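Local coordinates for uncharacterized protein (Bacteroides ovatus, PDB 3P02) that is of unknown function but is built mainly of beta-strands, with an N-terminal region consistent with an immunoglobulin-like fold followed by a second beta-sheet region, at residues D67-E72 against L80-L85; I109-D114 against W122-K127; D63-I68 against Y144-L149. All coordinates share one frame; numbering follows the deposited sequence. Where two conformers were deposited one is given.

Interaction 1 of 3, residues D67-E72 against L80-L85; sequences DILNFE and LYFREL
Asn70 OD1 takes the backbone N-H of Phe82 at 2.9 Å, with an N-H...O angle of 155°. The N-H comes from a direction tilted out of the carbonyl plane of the amide. The other half of the same amide answers in kind. Asn70 ND2 donates to Phe82 O at 3.0 Å, in the plane of the Phe82 carbonyl and on a lone pair of Phe82 O. One buried side chain on the helix therefore serves both backbone polar groups of one residue, much as a neighbouring beta-strand would. This paired bond fixes the rotation of the amide and ties the loop to the helix. The side chain leaves with CG anti to its carbonyl carbon (chi1 -80°), which aims the amide at residues 80-85.

Tyr81 packs against this amide. Its ring is almost parallel to the amide plane (6° apart), with CG of Tyr81 3.5 Å from CG of Asn70. Asn70 CB sits over the centre of the ring face, 3.6 Å from the centroid, as a CH-pi contact. The ring thus covers one side of the bonded group. Tyr81 OH lies at the edge of the Phe71 ring, 3.9 Å from Phe71 CD1. The Tyr81 hydroxyl is hydrogen-bonded to Gly75 O, just beyond the helix.

Phe82 turns the edge of its ring to Asn70 OD1, with Phe82 CD2 3.5 Å away. Lys121 makes a cation-pi contact with the Phe82 ring.

The contact anchors the loop that follows helix 65-74. Beyond Phe82 the chain enters strand 83-84. That strand runs parallel to strand 122-130, with Arg83 bonded through its backbone to Lys121 and Ala123.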
loop_
_atom_site.group_PDB
_atom_site.type_symbol
_atom_site.label_atom_id
_atom_site.label_comp_id
_atom_site.label_asym_id
_atom_site.label_seq_id
_atom_site.Cartn_x
_atom_site.Cartn_y
_atom_site.Cartn_z
ATOM N N ASP A 67 19.229 1.734 1.865
ATOM C CA ASP A 67 20.144 0.805 1.206
ATOM C C ASP A 67 20.447 -0.378 2.117
ATOM O O ASP A 67 20.534 -1.502 1.637
ATOM C CB ASP A 67 21.453 1.487 0.752
ATOM C CG ASP A 67 21.273 2.500 -0.375
ATOM O OD1 ASP A 67 20.332 2.336 -1.184
ATOM O OD2 ASP A 67 22.086 3.446 -0.458
ATOM N N ILE A 68 20.589 -0.139 3.419
ATOM C CA ILE A 68 20.883 -1.211 4.382
ATOM C C ILE A 68 19.642 -2.088 4.595
ATOM O O ILE A 68 19.743 -3.314 4.454
ATOM C CB ILE A 68 21.398 -0.589 5.694
ATOM C CG1 ILE A 68 22.767 0.036 5.425
ATOM C CG2 ILE A 68 21.473 -1.644 6.813
ATOM C CD1 ILE A 68 23.251 0.987 6.604
ATOM N N LEU A 69 18.489 -1.475 4.908
ATOM C CA LEU A 69 17.249 -2.217 5.117
ATOM C C LEU A 69 16.939 -3.090 3.886
ATOM O O LEU A 69 16.637 -4.277 4.025
ATOM C CB LEU A 69 16.085 -1.236 5.388
ATOM C CG LEU A 69 14.685 -1.849 5.519
ATOM C CD1 LEU A 69 14.513 -2.557 6.861
ATOM C CD2 LEU A 69 13.608 -0.781 5.327
ATOM N N ASN A 70 17.042 -2.513 2.681
ATOM C CA ASN A 70 16.750 -3.261 1.447
ATOM C C ASN A 70 17.630 -4.491 1.306
ATOM O O ASN A 70 17.111 -5.574 1.029
ATOM C CB ASN A 70 16.938 -2.360 0.231
ATOM C CG ASN A 70 15.749 -1.472 0.003
ATOM O OD1 ASN A 70 14.622 -1.833 0.325
ATOM N ND2 ASN A 70 15.978 -0.298 -0.573
ATOM N N PHE A 71 18.934 -4.347 1.504
ATOM C CA PHE A 71 19.802 -5.511 1.331
ATOM C C PHE A 71 19.552 -6.543 2.429
ATOM O O PHE A 71 19.511 -7.752 2.147
ATOM C CB PHE A 71 21.284 -5.112 1.267
ATOM C CG PHE A 71 22.101 -6.312 0.851
ATOM C CD1 PHE A 71 22.085 -6.759 -0.465
ATOM C CD2 PHE A 71 22.825 -7.040 1.792
ATOM C CE1 PHE A 71 22.769 -7.914 -0.838
ATOM C CE2 PHE A 71 23.517 -8.191 1.421
ATOM C CZ PHE A 71 23.473 -8.628 0.108
ATOM N N GLU A 72 19.443 -6.079 3.679
ATOM C CA GLU A 72 19.254 -6.984 4.804
ATOM C C GLU A 72 17.923 -7.750 4.694
ATOM O O GLU A 72 17.870 -8.910 5.087
ATOM C CB GLU A 72 19.375 -6.234 6.144
ATOM C CG GLU A 72 20.798 -5.717 6.344
ATOM C CD GLU A 72 21.077 -5.053 7.681
ATOM O OE1 GLU A 72 20.116 -4.849 8.458
ATOM O OE2 GLU A 72 22.240 -4.645 7.903
ATOM N N LEU A 80 12.461 -5.816 -5.381
ATOM C CA LEU A 80 11.685 -5.824 -4.134
ATOM C C LEU A 80 11.967 -4.606 -3.242
ATOM O O LEU A 80 11.338 -4.442 -2.198
ATOM C CB LEU A 80 12.072 -7.076 -3.326
ATOM C CG LEU A 80 11.904 -8.465 -3.988
ATOM C CD1 LEU A 80 12.120 -9.554 -2.925
ATOM C CD2 LEU A 80 10.506 -8.626 -4.591
ATOM N N TYR A 81 12.960 -3.808 -3.619
ATOM C CA TYR A 81 13.429 -2.721 -2.747
ATOM C C TYR A 81 12.441 -1.594 -2.579
ATOM O O TYR A 81 11.728 -1.203 -3.522
ATOM C CB TYR A 81 14.721 -2.124 -3.298
ATOM C CG TYR A 81 15.980 -2.965 -3.196
ATOM C CD1 TYR A 81 15.934 -4.287 -2.750
ATOM C CD2 TYR A 81 17.220 -2.432 -3.526
ATOM C CE1 TYR A 81 17.102 -5.054 -2.636
ATOM C CE2 TYR A 81 18.380 -3.199 -3.465
ATOM C CZ TYR A 81 18.321 -4.501 -2.992
ATOM O OH TYR A 81 19.493 -5.221 -2.898
ATOM N N PHE A 82 12.484 -1.012 -1.376
ATOM C CA PHE A 82 11.763 0.225 -1.103
ATOM C C PHE A 82 12.535 1.331 -1.791
ATOM O O PHE A 82 13.780 1.338 -1.763
ATOM C CB PHE A 82 11.714 0.521 0.414
ATOM C CG PHE A 82 10.909 -0.460 1.215
ATOM C CD1 PHE A 82 9.526 -0.361 1.276
ATOM C CD2 PHE A 82 11.537 -1.451 1.960
ATOM C CE1 PHE A 82 8.780 -1.278 2.023
ATOM C CE2 PHE A 82 10.788 -2.359 2.712
ATOM C CZ PHE A 82 9.419 -2.275 2.730
ATOM N N ARG A 83 11.808 2.268 -2.388
ATOM C CA ARG A 83 12.382 3.459 -3.000
ATOM C C ARG A 83 12.116 4.621 -2.091
ATOM O O ARG A 83 11.056 4.668 -1.464
ATOM C CB ARG A 83 11.728 3.718 -4.375
ATOM C CG ARG A 83 12.007 2.592 -5.379
ATOM C CD ARG A 83 11.344 2.838 -6.718
ATOM N NE ARG A 83 11.798 4.087 -7.343
ATOM C CZ ARG A 83 11.334 4.560 -8.498
ATOM N NH1 ARG A 83 10.411 3.890 -9.176
ATOM N NH2 ARG A 83 11.787 5.708 -8.980
ATOM N N GLU A 84 13.065 5.559 -1.998
ATOM C CA GLU A 84 12.843 6.728 -1.165
ATOM C C GLU A 84 11.663 7.535 -1.683
ATOM O O GLU A 84 11.627 7.896 -2.860
ATOM C CB GLU A 84 14.109 7.595 -1.094
ATOM C CG GLU A 84 13.931 8.820 -0.210
ATOM C CD GLU A 84 15.139 9.742 -0.245
ATOM O OE1 GLU A 84 16.274 9.236 -0.132
ATOM O OE2 GLU A 84 14.954 10.968 -0.406
ATOM N N LEU A 85 10.713 7.853 -0.790
ATOM C CA LEU A 85 9.573 8.659 -1.183
ATOM C C LEU A 85 10.053 10.076 -1.589
ATOM O O LEU A 85 10.682 10.760 -0.766
ATOM C CB LEU A 85 8.581 8.747 0.001
ATOM C CG LEU A 85 7.312 9.567 -0.275
ATOM C CD1 LEU A 85 6.450 8.881 -1.342
ATOM C CD2 LEU A 85 6.491 9.751 1.003
#

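Interaction 2 of 3, residues I109-D114 against W122-K127; sequences IEFSLD and WALPLK. With EDO (1,2-ethanediol), chain G; EDO (1,2-ethanediol), chain E.
Leu124 has CG anti to the backbone N (chi1 176°), and its CD2 reaches Ile109. Ile109 has CG1 anti to the carbonyl carbon (chi1 -55°), which leaves CG2 anti to the backbone N, where it meets Leu124 CD2 at 3.9 Å. The two side chains lie alongside, pointing opposite ways. CD1 of Ile109 goes the other way, its chi2 of 132° lying off a staggered position, and meets Leu126 CD1 tip to tip at 3.8 Å. Phe111 comes in from the next inward position. Its CE1 lies 4.2 Å from Leu124 CD2, while Ile109 CG2 rests over one face of its ring.

The strands belong to different sheets. They run nearly antiparallel, with axes 11.7 Å apart, face to face as in a beta-sandwich.

At the far end Lys127 is fully extended. NZ bonds to Tyr136 O and, weakly, to an ethanediol O1 at 2.9 Å. Replacing it with an alanine would probably leave the Tyr136 carbonyl without its ammonium mate. A second ethanediol lies by Asp114 O, but too close to be trusted.

With no hydrogen bond across it, this contact of buried methyl groups and aromatic carbon depends on close fit and exclusion of water.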
loop_
_atom_site.group_PDB
_atom_site.type_symbol
_atom_site.label_atom_id
_atom_site.label_comp_id
_atom_site.label_asym_id
_atom_site.label_seq_id
_atom_site.Cartn_x
_atom_site.Cartn_y
_atom_site.Cartn_z
ATOM N N ILE A 109 3.714 14.318 10.144
ATOM C CA ILE A 109 4.166 14.208 8.762
ATOM C C ILE A 109 2.955 14.333 7.856
ATOM O O ILE A 109 2.090 13.452 7.881
ATOM C CB ILE A 109 4.948 12.904 8.475
ATOM C CG1 ILE A 109 6.140 12.755 9.462
ATOM C CG2 ILE A 109 5.431 12.888 7.009
ATOM C CD1 ILE A 109 6.263 11.476 10.085
ATOM N N GLU A 110 2.913 15.404 7.043
ATOM C CA GLU A 110 1.805 15.603 6.116
ATOM C C GLU A 110 2.117 14.920 4.807
ATOM O O GLU A 110 3.058 15.311 4.120
ATOM C CB GLU A 110 1.534 17.091 5.895
ATOM C CG GLU A 110 0.986 17.773 7.149
ATOM C CD GLU A 110 0.615 19.242 7.027
ATOM O OE1 GLU A 110 0.861 19.838 5.953
ATOM O OE2 GLU A 110 0.069 19.797 8.010
ATOM N N PHE A 111 1.394 13.856 4.499
ATOM C CA PHE A 111 1.549 13.178 3.216
ATOM C C PHE A 111 0.581 13.778 2.202
ATOM O O PHE A 111 -0.594 14.012 2.543
ATOM C CB PHE A 111 1.257 11.683 3.371
ATOM C CG PHE A 111 2.356 10.968 4.130
ATOM C CD1 PHE A 111 3.543 10.615 3.493
ATOM C CD2 PHE A 111 2.228 10.705 5.489
ATOM C CE1 PHE A 111 4.544 9.923 4.174
ATOM C CE2 PHE A 111 3.244 10.033 6.180
ATOM C CZ PHE A 111 4.401 9.664 5.518
ATOM N N SER A 112 1.060 13.998 0.966
ATOM C CA SER A 112 0.258 14.513 -0.157
ATOM C C SER A 112 0.600 13.629 -1.327
ATOM O O SER A 112 1.615 13.843 -1.988
ATOM C CB SER A 112 0.586 15.981 -0.418
ATOM O OG SER A 112 0.224 16.778 0.697
ATOM N N LEU A 113 -0.171 12.532 -1.505
ATOM C CA LEU A 113 0.209 11.493 -2.462
ATOM C C LEU A 113 -0.504 11.444 -3.798
ATOM O O LEU A 113 -0.359 10.436 -4.499
ATOM C CB LEU A 113 0.040 10.129 -1.761
ATOM C CG LEU A 113 0.648 10.026 -0.322
ATOM C CD1 LEU A 113 0.470 8.636 0.225
ATOM C CD2 LEU A 113 2.162 10.376 -0.316
ATOM N N ASP A 114 -1.180 12.526 -4.197
ATOM C CA ASP A 114 -1.827 12.551 -5.521
ATOM C C ASP A 114 -0.815 12.236 -6.597
ATOM O O ASP A 114 0.305 12.764 -6.581
ATOM C CB ASP A 114 -2.481 13.917 -5.778
ATOM C CG ASP A 114 -3.601 14.217 -4.814
ATOM O OD1 ASP A 114 -3.388 14.063 -3.586
ATOM O OD2 ASP A 114 -4.642 14.708 -5.264
ATOM N N TRP A 122 7.197 2.641 -1.678
ATOM C CA TRP A 122 7.871 3.870 -1.270
ATOM C C TRP A 122 8.122 3.883 0.216
ATOM O O TRP A 122 7.298 3.381 0.995
ATOM C CB TRP A 122 7.009 5.087 -1.663
ATOM C CG TRP A 122 6.706 5.131 -3.131
ATOM C CD1 TRP A 122 5.564 4.706 -3.749
ATOM C CD2 TRP A 122 7.584 5.591 -4.168
ATOM N NE1 TRP A 122 5.680 4.863 -5.114
ATOM C CE2 TRP A 122 6.908 5.412 -5.399
ATOM C CE3 TRP A 122 8.898 6.113 -4.178
ATOM C CZ2 TRP A 122 7.481 5.770 -6.624
ATOM C CZ3 TRP A 122 9.480 6.455 -5.397
ATOM C CH2 TRP A 122 8.777 6.278 -6.603
ATOM N N ALA A 123 9.199 4.529 0.631
ATOM C CA ALA A 123 9.445 4.618 2.064
ATOM C C ALA A 123 10.102 5.930 2.423
ATOM O O ALA A 123 10.884 6.477 1.659
ATOM C CB ALA A 123 10.307 3.435 2.534
ATOM N N LEU A 124 9.811 6.405 3.629
ATOM C CA LEU A 124 10.366 7.636 4.164
ATOM C C LEU A 124 11.171 7.302 5.445
ATOM O O LEU A 124 10.576 6.980 6.482
ATOM C CB LEU A 124 9.230 8.648 4.451
ATOM C CG LEU A 124 9.648 9.955 5.118
ATOM C CD1 LEU A 124 10.673 10.737 4.254
ATOM C CD2 LEU A 124 8.413 10.821 5.457
ATOM N N PRO A 125 12.523 7.304 5.328
ATOM C CA PRO A 125 13.369 6.964 6.479
ATOM C C PRO A 125 13.722 8.230 7.268
ATOM O O PRO A 125 14.256 9.179 6.701
ATOM C CB PRO A 125 14.594 6.313 5.804
ATOM C CG PRO A 125 14.754 7.072 4.504
ATOM C CD PRO A 125 13.329 7.540 4.105
ATOM N N LEU A 126 13.384 8.276 8.560
ATOM C CA LEU A 126 13.581 9.483 9.364
ATOM C C LEU A 126 14.365 9.216 10.595
ATOM O O LEU A 126 14.056 8.244 11.279
ATOM C CB LEU A 126 12.205 10.034 9.825
ATOM C CG LEU A 126 11.185 10.293 8.757
ATOM C CD1 LEU A 126 9.862 10.668 9.385
ATOM C CD2 LEU A 126 11.649 11.408 7.856
ATOM N N LYS A 127 15.292 10.103 10.944
ATOM C CA LYS A 127 16.032 9.911 12.184
ATOM C C LYS A 127 15.843 11.119 13.085
ATOM O O LYS A 127 15.786 12.241 12.601
ATOM C CB LYS A 127 17.540 9.699 11.895
ATOM C CG LYS A 127 18.364 9.441 13.169
ATOM C CD LYS A 127 19.805 9.055 12.890
ATOM C CE LYS A 127 20.512 8.747 14.184
ATOM N NZ LYS A 127 21.967 8.464 13.970
HETATM C C1 EDO G . 2.251 16.138 -4.267
HETATM O O1 EDO G . 3.172 16.493 -5.315
HETATM C C2 EDO G . 1.386 14.961 -4.695
HETATM O O2 EDO G . 1.119 15.086 -6.091
HETATM C C1 EDO E . 23.030 11.456 13.107
HETATM O O1 EDO E . 23.868 10.674 13.960
HETATM C C2 EDO E . 23.612 12.843 12.886
HETATM O O2 EDO E . 22.679 13.608 12.115
#

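Interaction 3 of 3, residues D63-I68 against Y144-L149; sequences DDTLDI and YRTAVL
No ring or other flat group takes part where Thr65 and Leu66 meet Thr146 and Val148. The surfaces that touch are methyl groups and one hydroxyl. Thr65 stands at the start of helix 65-74 and points at the strand. Its CG2 methyl is anti to the backbone N and comes tip to tip with Val148, 3.6 Å from Val148 CG2. The same methyl lies 4.0 Å from Thr146 CG2. The other branch of Thr65 is turned to Thr146 too, with OG1 3.7 Å from Thr146 CG2. This is a van der Waals contact; no hydrogen bond crosses between the segments.

Val148 offers both of its branches. CG2 takes Thr65. CG1, anti to the backbone N (chi1 -179°), meets Leu66, whose CD2 is 4.0 Å away. The valine thus spans the first two residues of the helix, one methyl to each.

The helix lies across one face of the mixed sheet to which strand 146-154 belongs. The DUF4973 family, to which residues 63-68 belong, is in the E-set clan, consistent with an immunoglobulin-like sandwich; here helix 65-74 packs on the outer face of one sheet. Within that sheet Val148 is bonded through its backbone to Thr25, and Ala147 to Leu126. The side chain of Ala147 points away from the helix, to Leu41 and Phe15 of the other sheet. Thr146 and Val148 therefore form the side of the strand that meets the helix. Thr65 also touches Pro125 on strand 122-130, and Val148 touches Val24 and Ala123.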
loop_
_atom_site.group_PDB
_atom_site.type_symbol
_atom_site.label_atom_id
_atom_site.label_comp_id
_atom_site.label_asym_id
_atom_site.label_seq_id
_atom_site.Cartn_x
_atom_site.Cartn_y
_atom_site.Cartn_z
ATOM N N ASP A 63 19.674 9.387 4.882
ATOM C CA ASP A 63 20.156 9.036 3.547
ATOM C C ASP A 63 20.730 7.602 3.392
ATOM O O ASP A 63 20.800 7.119 2.263
ATOM C CB ASP A 63 21.189 10.082 3.104
ATOM C CG ASP A 63 20.605 11.490 3.002
ATOM O OD1 ASP A 63 19.461 11.626 2.519
ATOM O OD2 ASP A 63 21.298 12.455 3.406
ATOM N N ASP A 64 21.130 6.913 4.499
ATOM C CA ASP A 64 21.713 5.556 4.342
ATOM C C ASP A 64 20.804 4.381 4.763
ATOM O O ASP A 64 21.170 3.212 4.577
ATOM C CB ASP A 64 22.999 5.460 5.192
ATOM C CG ASP A 64 22.766 5.667 6.685
ATOM O OD1 ASP A 64 21.637 6.064 7.060
ATOM O OD2 ASP A 64 23.746 5.591 7.456
ATOM N N THR A 65 19.643 4.676 5.374
ATOM C CA THR A 65 18.782 3.626 5.925
ATOM C C THR A 65 18.262 2.638 4.920
ATOM O O THR A 65 18.342 1.427 5.167
ATOM C CB THR A 65 17.552 4.260 6.597
ATOM O OG1 THR A 65 17.997 5.245 7.514
ATOM C CG2 THR A 65 16.671 3.227 7.293
ATOM N N LEU A 66 17.706 3.129 3.815
ATOM C CA LEU A 66 17.065 2.233 2.862
ATOM C C LEU A 66 18.004 1.285 2.215
ATOM O O LEU A 66 17.600 0.135 1.984
ATOM C CB LEU A 66 16.294 2.987 1.783
ATOM C CG LEU A 66 15.061 3.730 2.278
ATOM C CD1 LEU A 66 14.352 4.378 1.101
ATOM C CD2 LEU A 66 14.129 2.794 3.101
ATOM N N ASP A 67 19.229 1.734 1.865
ATOM C CA ASP A 67 20.144 0.805 1.206
ATOM C C ASP A 67 20.447 -0.378 2.117
ATOM O O ASP A 67 20.534 -1.502 1.637
ATOM C CB ASP A 67 21.453 1.487 0.752
ATOM C CG ASP A 67 21.273 2.500 -0.375
ATOM O OD1 ASP A 67 20.332 2.336 -1.184
ATOM O OD2 ASP A 67 22.086 3.446 -0.458
ATOM N N ILE A 68 20.589 -0.139 3.419
ATOM C CA ILE A 68 20.883 -1.211 4.382
ATOM C C ILE A 68 19.642 -2.088 4.595
ATOM O O ILE A 68 19.743 -3.314 4.454
ATOM C CB ILE A 68 21.398 -0.589 5.694
ATOM C CG1 ILE A 68 22.767 0.036 5.425
ATOM C CG2 ILE A 68 21.473 -1.644 6.813
ATOM C CD1 ILE A 68 23.251 0.987 6.604
ATOM N N TYR A 144 16.228 2.792 18.639
ATOM C CA TYR A 144 15.128 3.251 17.793
ATOM C C TYR A 144 15.247 4.733 17.410
ATOM O O TYR A 144 14.243 5.458 17.442
ATOM C CB TYR A 144 13.764 2.989 18.487
ATOM C CG TYR A 144 13.622 1.591 19.042
ATOM C CD1 TYR A 144 13.288 0.524 18.216
ATOM C CD2 TYR A 144 13.870 1.325 20.386
ATOM C CE1 TYR A 144 13.202 -0.778 18.715
ATOM C CE2 TYR A 144 13.786 0.030 20.895
ATOM C CZ TYR A 144 13.430 -1.016 20.060
ATOM O OH TYR A 144 13.331 -2.297 20.563
ATOM N N ARG A 145 16.437 5.168 16.959
ATOM C CA ARG A 145 16.588 6.559 16.535
ATOM C C ARG A 145 15.947 6.828 15.170
ATOM O O ARG A 145 15.669 7.990 14.873
ATOM C CB ARG A 145 18.073 6.974 16.432
ATOM C CG ARG A 145 18.897 6.802 17.676
ATOM C CD ARG A 145 18.342 7.482 18.911
ATOM N NE ARG A 145 19.304 7.212 19.980
ATOM C CZ ARG A 145 19.017 7.107 21.270
ATOM N NH1 ARG A 145 17.771 7.300 21.700
ATOM N NH2 ARG A 145 19.962 6.761 22.136
ATOM N N THR A 146 15.716 5.784 14.369
ATOM C CA THR A 146 15.224 5.880 12.991
ATOM C C THR A 146 13.938 5.075 12.781
ATOM O O THR A 146 13.853 3.907 13.157
ATOM C CB THR A 146 16.361 5.414 12.048
ATOM O OG1 THR A 146 17.444 6.324 12.248
ATOM C CG2 THR A 146 15.973 5.445 10.570
ATOM N N ALA A 147 12.948 5.718 12.150
ATOM C CA ALA A 147 11.672 5.113 11.760
ATOM C C ALA A 147 11.578 5.100 10.231
ATOM O O ALA A 147 12.068 6.036 9.570
ATOM C CB ALA A 147 10.515 5.931 12.342
ATOM N N VAL A 148 11.011 4.036 9.656
ATOM C CA VAL A 148 10.845 3.981 8.205
ATOM C C VAL A 148 9.355 3.873 7.936
ATOM O O VAL A 148 8.741 2.881 8.341
ATOM C CB VAL A 148 11.626 2.841 7.534
ATOM C CG1 VAL A 148 11.400 2.890 6.015
ATOM C CG2 VAL A 148 13.107 2.938 7.862
ATOM N N LEU A 149 8.774 4.873 7.260
ATOM C CA LEU A 149 7.336 4.898 7.030
ATOM C C LEU A 149 7.009 4.539 5.603
ATOM O O LEU A 149 7.595 5.116 4.682
ATOM C CB LEU A 149 6.757 6.282 7.349
ATOM C CG LEU A 149 7.133 6.874 8.715
ATOM C CD1 LEU A 149 6.514 8.261 8.841
ATOM C CD2 LEU A 149 6.615 5.965 9.866
#

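In the fold
Interactions 1 and 3 share helix 65-74, including Asp67 and Ile68, and their centres are about 9 Å apart. Interaction 3 sets the first turn of the helix on the sheet; interaction 1 ties its next turn to the loop before strand 83-84. Leu66 CD1 connects them, 3.6 Å from Glu84 N. Interaction 2 works on the other face of this sheet, joining it to the second sheet. Its centre is about 12 Å from that of interaction 3 and 15 Å from that of interaction 1. Strand 122-130 is common ground: Leu85 N probably bonds to Ala123 O, and Leu124 N to Leu149 O, both at 2.8 Å. No active site is known.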